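Local coordinates for protein fructosyl amine:oxygen oxidoreductase (Neosartorya fumigata, PDB 4WCT) that probably catalyses the FAD-dependent oxidation of fructosyl amines (Amadori products), consuming oxygen and so removing the sugar from glycated amines, at residues 116-121 with 149-154; 165-170 with 341-346. All coordinates share one frame; numbering follows the deposited sequence.

Contact 1: 116-121 with 149-154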
loop_
_atom_site.group_PDB
_atom_site.type_symbol
_atom_site.label_atom_id
_atom_site.label_comp_id
_atom_site.label_asym_id
_atom_site.label_seq_id
_atom_site.Cartn_x
_atom_site.Cartn_y
_atom_site.Cartn_z
ATOM N N GLY A 116 4.691 -2.955 17.873
ATOM C CA GLY A 116 3.399 -2.469 18.324
ATOM C C GLY A 116 2.913 -1.287 17.512
ATOM O O GLY A 116 3.614 -0.808 16.614
ATOM N N PHE A 117 1.716 -0.808 17.839
ATOM C CA PHE A 117 1.024 0.182 17.005
ATOM C C PHE A 117 0.114 1.001 17.887
ATOM O O PHE A 117 -0.645 0.447 18.698
ATOM C CB PHE A 117 0.209 -0.557 15.931
ATOM C CG PHE A 117 -0.710 0.309 15.104
ATOM C CD1 PHE A 117 -0.215 1.246 14.217
ATOM C CD2 PHE A 117 -2.086 0.208 15.249
ATOM C CE1 PHE A 117 -1.071 1.975 13.388
ATOM C CE2 PHE A 117 -2.939 0.940 14.438
ATOM C CZ PHE A 117 -2.423 1.818 13.498
ATOM N N ILE A 118 0.238 2.325 17.787
ATOM C CA ILE A 118 -0.586 3.239 18.568
ATOM C C ILE A 118 -1.526 3.940 17.588
ATOM O O ILE A 118 -1.071 4.538 16.596
ATOM C CB ILE A 118 0.269 4.321 19.284
ATOM C CG1 ILE A 118 1.237 3.702 20.287
ATOM C CG2 ILE A 118 -0.620 5.347 19.962
ATOM C CD1 ILE A 118 2.353 4.657 20.687
ATOM N N ILE A 119 -2.831 3.869 17.864
ATOM C CA ILE A 119 -3.815 4.632 17.116
ATOM C C ILE A 119 -4.467 5.688 17.987
ATOM O O ILE A 119 -4.785 5.431 19.136
ATOM C CB ILE A 119 -4.873 3.701 16.487
ATOM C CG1 ILE A 119 -5.794 4.475 15.554
ATOM C CG2 ILE A 119 -5.633 2.943 17.547
ATOM C CD1 ILE A 119 -6.601 3.598 14.631
ATOM N N SER A 120 -4.530 6.912 17.478
ATOM C CA SER A 120 -4.898 8.057 18.308
ATOM C C SER A 120 -5.630 9.135 17.490
ATOM O O SER A 120 -5.573 9.154 16.245
ATOM C CB SER A 120 -3.653 8.653 18.953
ATOM O OG SER A 120 -2.736 9.104 17.946
ATOM N N GLY A 121 -6.253 10.059 18.205
ATOM C CA GLY A 121 -6.821 11.268 17.612
ATOM C C GLY A 121 -6.823 12.373 18.632
ATOM O O GLY A 121 -6.535 12.116 19.810
ATOM N N GLU A 149 2.077 12.248 29.121
ATOM C CA GLU A 149 3.038 11.340 29.730
ATOM C C GLU A 149 2.805 9.885 29.320
ATOM O O GLU A 149 3.772 9.142 29.054
ATOM C CB GLU A 149 3.023 11.487 31.270
ATOM C CG GLU A 149 4.026 10.566 31.970
ATOM C CD GLU A 149 4.470 11.122 33.311
ATOM O OE1 GLU A 149 5.259 12.124 33.309
ATOM O OE2 GLU A 149 3.970 10.599 34.348
ATOM N N ASP A 150 1.550 9.468 29.271
ATOM C CA ASP A 150 1.206 8.110 28.809
ATOM C C ASP A 150 1.797 7.903 27.414
ATOM O O ASP A 150 2.364 6.856 27.145
ATOM C CB ASP A 150 -0.303 7.878 28.709
ATOM C CG ASP A 150 -1.012 7.781 30.057
ATOM O OD1 ASP A 150 -0.362 7.510 31.080
ATOM O OD2 ASP A 150 -2.273 7.911 30.056
ATOM N N PHE A 151 1.630 8.884 26.504
ATOM C CA PHE A 151 2.203 8.745 25.157
ATOM C C PHE A 151 3.730 8.668 25.214
ATOM O O PHE A 151 4.343 7.791 24.598
ATOM C CB PHE A 151 1.776 9.904 24.240
ATOM C CG PHE A 151 0.422 9.717 23.638
ATOM C CD1 PHE A 151 0.251 9.017 22.464
ATOM C CD2 PHE A 151 -0.710 10.222 24.283
ATOM C CE1 PHE A 151 -0.998 8.891 21.906
ATOM C CE2 PHE A 151 -1.962 10.097 23.743
ATOM C CZ PHE A 151 -2.115 9.442 22.536
ATOM N N ARG A 152 4.346 9.588 25.945
ATOM C CA ARG A 152 5.818 9.655 25.944
ATOM C C ARG A 152 6.443 8.397 26.493
ATOM O O ARG A 152 7.456 7.921 25.970
ATOM C CB ARG A 152 6.332 10.880 26.678
ATOM C CG ARG A 152 5.957 12.188 25.989
ATOM C CD ARG A 152 6.717 13.394 26.554
ATOM N NE ARG A 152 6.437 13.581 27.970
ATOM C CZ ARG A 152 5.495 14.370 28.484
ATOM N NH1 ARG A 152 4.740 15.159 27.722
ATOM N NH2 ARG A 152 5.301 14.375 29.785
ATOM N N ARG A 153 5.762 7.751 27.438
ATOM C CA ARG A 153 6.305 6.537 28.033
ATOM C C ARG A 153 6.226 5.306 27.151
ATOM O O ARG A 153 6.788 4.245 27.514
ATOM C CB ARG A 153 5.634 6.235 29.363
ATOM C CG ARG A 153 6.077 7.194 30.465
ATOM C CD ARG A 153 5.447 6.881 31.814
ATOM N NE ARG A 153 6.119 7.610 32.896
ATOM C CZ ARG A 153 5.867 7.440 34.180
ATOM N NH1 ARG A 153 4.883 6.636 34.574
ATOM N NH2 ARG A 153 6.574 8.128 35.074
ATOM N N THR A 154 5.595 5.424 25.983
ATOM C CA THR A 154 5.570 4.296 25.067
ATOM C C THR A 154 6.864 4.132 24.289
ATOM O O THR A 154 7.043 3.086 23.658
ATOM C CB THR A 154 4.449 4.402 23.999
ATOM O OG1 THR A 154 4.710 5.508 23.127
ATOM C CG2 THR A 154 3.116 4.464 24.610
#
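A short helix, 148-152, packs on one side of strand 117-121 in the large mixed sheet of this FAD-dependent oxidase, with I118 and S120 of the strand meeting F151 of the helix and T154 in the loop after it. I118 and S120 are two residues apart in an extended chain and both direct CB toward the helix, whereas I119 between them faces away. The two branches of I118 divide the work. With CG1 beside the backbone N (chi1 -62°), CG2 falls anti to that N and comes obliquely to F151, 4.1 Å from its CE1. The longer arm ends in CD1, which meets T154 tip to tip, 3.5 Å from OG1 and close to CB and CG2 as well. A beta-branched isoleucine suits this place because its two branches can touch F151 and T154, three residues apart, at once. S120 is small enough to let the F151 ring approach: its CB sits at the ring edge, near the ring plane, 4.0 Å from CE1. The hydroxyl of S120 is bonded elsewhere, to the carbonyl of F279 in the neighbouring strand. L145 also touches I118, F151 and T154, and F164 stacks with the F151 ring. T154 OG1 turns back to the carbonyl O of F151 in a 2.7 Å hydrogen bond lying in the carbonyl plane, while T154 N gives the same oxygen a second bond. The threonine hydroxyl is thus satisfied on its own side and can lie against a methyl group; cohesion between these two segments is van der Waals contact, not hydrogen bonding.

Contact 2: 165-170 with 341-346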
loop_
_atom_site.group_PDB
_atom_site.type_symbol
_atom_site.label_atom_id
_atom_site.label_comp_id
_atom_site.label_asym_id
_atom_site.label_seq_id
_atom_site.Cartn_x
_atom_site.Cartn_y
_atom_site.Cartn_z
ATOM N N PRO A 165 -1.339 17.695 22.509
ATOM C CA PRO A 165 -2.490 18.450 23.018
ATOM C C PRO A 165 -3.824 17.922 22.498
ATOM O O PRO A 165 -4.054 17.894 21.289
ATOM C CB PRO A 165 -2.209 19.901 22.572
ATOM C CG PRO A 165 -0.778 19.925 22.104
ATOM C CD PRO A 165 -0.431 18.526 21.706
ATOM N N GLY A 166 -4.657 17.434 23.413
ATOM C CA GLY A 166 -5.923 16.823 23.074
ATOM C C GLY A 166 -5.884 15.386 22.615
ATOM O O GLY A 166 -6.933 14.790 22.381
ATOM N N TRP A 167 -4.684 14.801 22.554
ATOM C CA TRP A 167 -4.558 13.443 22.040
ATOM C C TRP A 167 -5.040 12.425 23.080
ATOM O O TRP A 167 -4.680 12.501 24.273
ATOM C CB TRP A 167 -3.107 13.122 21.707
ATOM C CG TRP A 167 -2.522 13.775 20.498
ATOM C CD1 TRP A 167 -2.525 15.112 20.173
ATOM C CD2 TRP A 167 -1.671 13.141 19.534
ATOM N NE1 TRP A 167 -1.754 15.322 19.070
ATOM C CE2 TRP A 167 -1.196 14.142 18.672
ATOM C CE3 TRP A 167 -1.291 11.820 19.307
ATOM C CZ2 TRP A 167 -0.382 13.857 17.579
ATOM C CZ3 TRP A 167 -0.470 11.539 18.267
ATOM C CH2 TRP A 167 -0.019 12.557 17.396
ATOM N N LYS A 168 -5.759 11.422 22.590
ATOM C CA LYS A 168 -5.992 10.172 23.325
ATOM C C LYS A 168 -5.835 9.049 22.344
ATOM O O LYS A 168 -6.025 9.222 21.161
ATOM C CB LYS A 168 -7.382 10.122 23.968
ATOM C CG LYS A 168 -7.573 11.234 25.002
ATOM C CD LYS A 168 -8.728 11.008 25.953
ATOM C CE LYS A 168 -8.850 12.205 26.891
ATOM N NZ LYS A 168 -7.774 12.163 27.913
ATOM N N GLY A 169 -5.408 7.890 22.825
ATOM C CA GLY A 169 -5.207 6.788 21.930
ATOM C C GLY A 169 -5.025 5.471 22.646
ATOM O O GLY A 169 -5.338 5.348 23.824
ATOM N N TRP A 170 -4.781 4.453 21.839
ATOM C CA TRP A 170 -4.675 3.064 22.290
ATOM C C TRP A 170 -3.428 2.415 21.677
ATOM O O TRP A 170 -3.191 2.516 20.497
ATOM C CB TRP A 170 -5.894 2.261 21.874
ATOM C CG TRP A 170 -7.162 2.644 22.562
ATOM C CD1 TRP A 170 -7.704 2.030 23.635
ATOM C CD2 TRP A 170 -8.060 3.716 22.210
ATOM N NE1 TRP A 170 -8.902 2.622 23.964
ATOM C CE2 TRP A 170 -9.130 3.677 23.130
ATOM C CE3 TRP A 170 -8.025 4.735 21.280
ATOM C CZ2 TRP A 170 -10.203 4.575 23.073
ATOM C CZ3 TRP A 170 -9.123 5.599 21.190
ATOM C CH2 TRP A 170 -10.200 5.493 22.071
ATOM N N HIS A 341 5.366 18.767 15.719
ATOM C CA HIS A 341 5.254 19.690 16.834
ATOM C C HIS A 341 4.521 19.103 18.027
ATOM O O HIS A 341 4.927 19.303 19.180
ATOM C CB HIS A 341 4.604 21.033 16.458
ATOM C CG HIS A 341 4.952 22.118 17.430
ATOM N ND1 HIS A 341 4.231 22.317 18.589
ATOM C CD2 HIS A 341 6.102 22.824 17.581
ATOM C CE1 HIS A 341 4.898 23.124 19.394
ATOM N NE2 HIS A 341 6.031 23.459 18.801
ATOM N N ASP A 342 3.498 18.305 17.765
ATOM C CA ASP A 342 2.714 17.718 18.824
ATOM C C ASP A 342 3.476 16.613 19.572
ATOM O O ASP A 342 3.156 16.336 20.714
ATOM C CB ASP A 342 1.425 17.150 18.256
ATOM C CG ASP A 342 0.320 18.186 18.099
ATOM O OD1 ASP A 342 0.599 19.415 18.132
ATOM O OD2 ASP A 342 -0.806 17.740 17.792
ATOM N N THR A 343 4.383 15.922 18.868
ATOM C CA THR A 343 4.946 14.632 19.299
ATOM C C THR A 343 6.431 14.717 19.648
ATOM O O THR A 343 6.903 14.180 20.700
ATOM C CB THR A 343 4.728 13.579 18.202
ATOM O OG1 THR A 343 5.340 14.017 16.978
ATOM C CG2 THR A 343 3.240 13.340 17.960
ATOM N N MET A 344 7.170 15.312 18.725
ATOM C CA MET A 344 8.627 15.408 18.735
ATOM C C MET A 344 9.059 16.827 18.316
ATOM O O MET A 344 9.731 17.010 17.307
ATOM C CB MET A 344 9.229 14.363 17.777
ATOM C CG MET A 344 8.946 12.953 18.256
ATOM S SD MET A 344 9.777 11.650 17.321
ATOM C CE MET A 344 8.980 11.833 15.725
ATOM N N PRO A 345 8.723 17.835 19.120
ATOM C CA PRO A 345 8.950 19.219 18.683
ATOM C C PRO A 345 10.420 19.570 18.500
ATOM O O PRO A 345 10.744 20.485 17.731
ATOM C CB PRO A 345 8.324 20.065 19.813
ATOM C CG PRO A 345 8.101 19.121 20.943
ATOM C CD PRO A 345 7.837 17.779 20.306
ATOM N N HIS A 346 11.319 18.788 19.118
ATOM C CA HIS A 346 12.736 18.986 18.899
ATOM C C HIS A 346 13.167 18.710 17.465
ATOM O O HIS A 346 14.249 19.178 17.042
ATOM C CB HIS A 346 13.564 18.147 19.865
ATOM C CG HIS A 346 13.277 16.689 19.804
ATOM N ND1 HIS A 346 12.083 16.155 20.237
ATOM C CD2 HIS A 346 14.038 15.645 19.406
ATOM C CE1 HIS A 346 12.081 14.857 20.005
ATOM N NE2 HIS A 346 13.277 14.512 19.569
#
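W167 and P165, in the loop that leads into strand 168-172, meet D342 and T343 in the last turn of helix 330-343, where a loop next to the sheet is fastened to a helix end far along the chain. The polar part is a single hydrogen bond. W167 NE1 donates to D342 OD2 over 2.9 Å, with an N-H...O angle of 163°. The oxygen lies almost in the indole plane, but the carboxylate is turned 66° against the ring and is met on its anti side, with the donor 29° out of the carboxylate plane. Tryptophan suits the place because it offers one directed N-H at the rim of a wide apolar surface; aspartate suits it because its short side chain holds the acceptor close to the helix. A carboxylate at a helix C-terminus is probably disfavoured by the helix dipole, which the W167 N-H may partly offset. The D342 backbone is tied separately to F164.

Van der Waals contacts make up the rest. The proline ring crosses the carboxylate obliquely, P165 CD lying 3.7 Å from D342 CG. CB of D342 rests 3.8 Å from W167 CZ2. F164 meets the indole edge-to-face, while L278 touches both W167 and T343. In T343, OG1 bonds to the carbonyl of F339 one turn back, while CG2, anti to the carbonyl carbon, is turned to the six-membered ring of W167. That methyl approaches obliquely, with T343 CG2 3.4 Å from W167 CH2.

In the fold
Contact 1 and contact 2 have centres about 9 Å apart, and both segments of contact 1 precede those of contact 2 along the chain. Strands 117-121 and 168-172 are antiparallel neighbours in the large mixed sheet, and probable backbone hydrogen bonds join them: I119 O to W170 N at 2.9 Å and G121 O to K168 N at 3.0 Å. S120 OG also packs on W167 CZ3, so the indole of contact 2 reaches S120 of contact 1. F164 extends this continuity, meeting the rings of both F151 and W167. Helices 148-152 and 330-343, distant in sequence, are thereby brought against one region of the sheet, with the I118 side chain about 13 Å from the bound FAD.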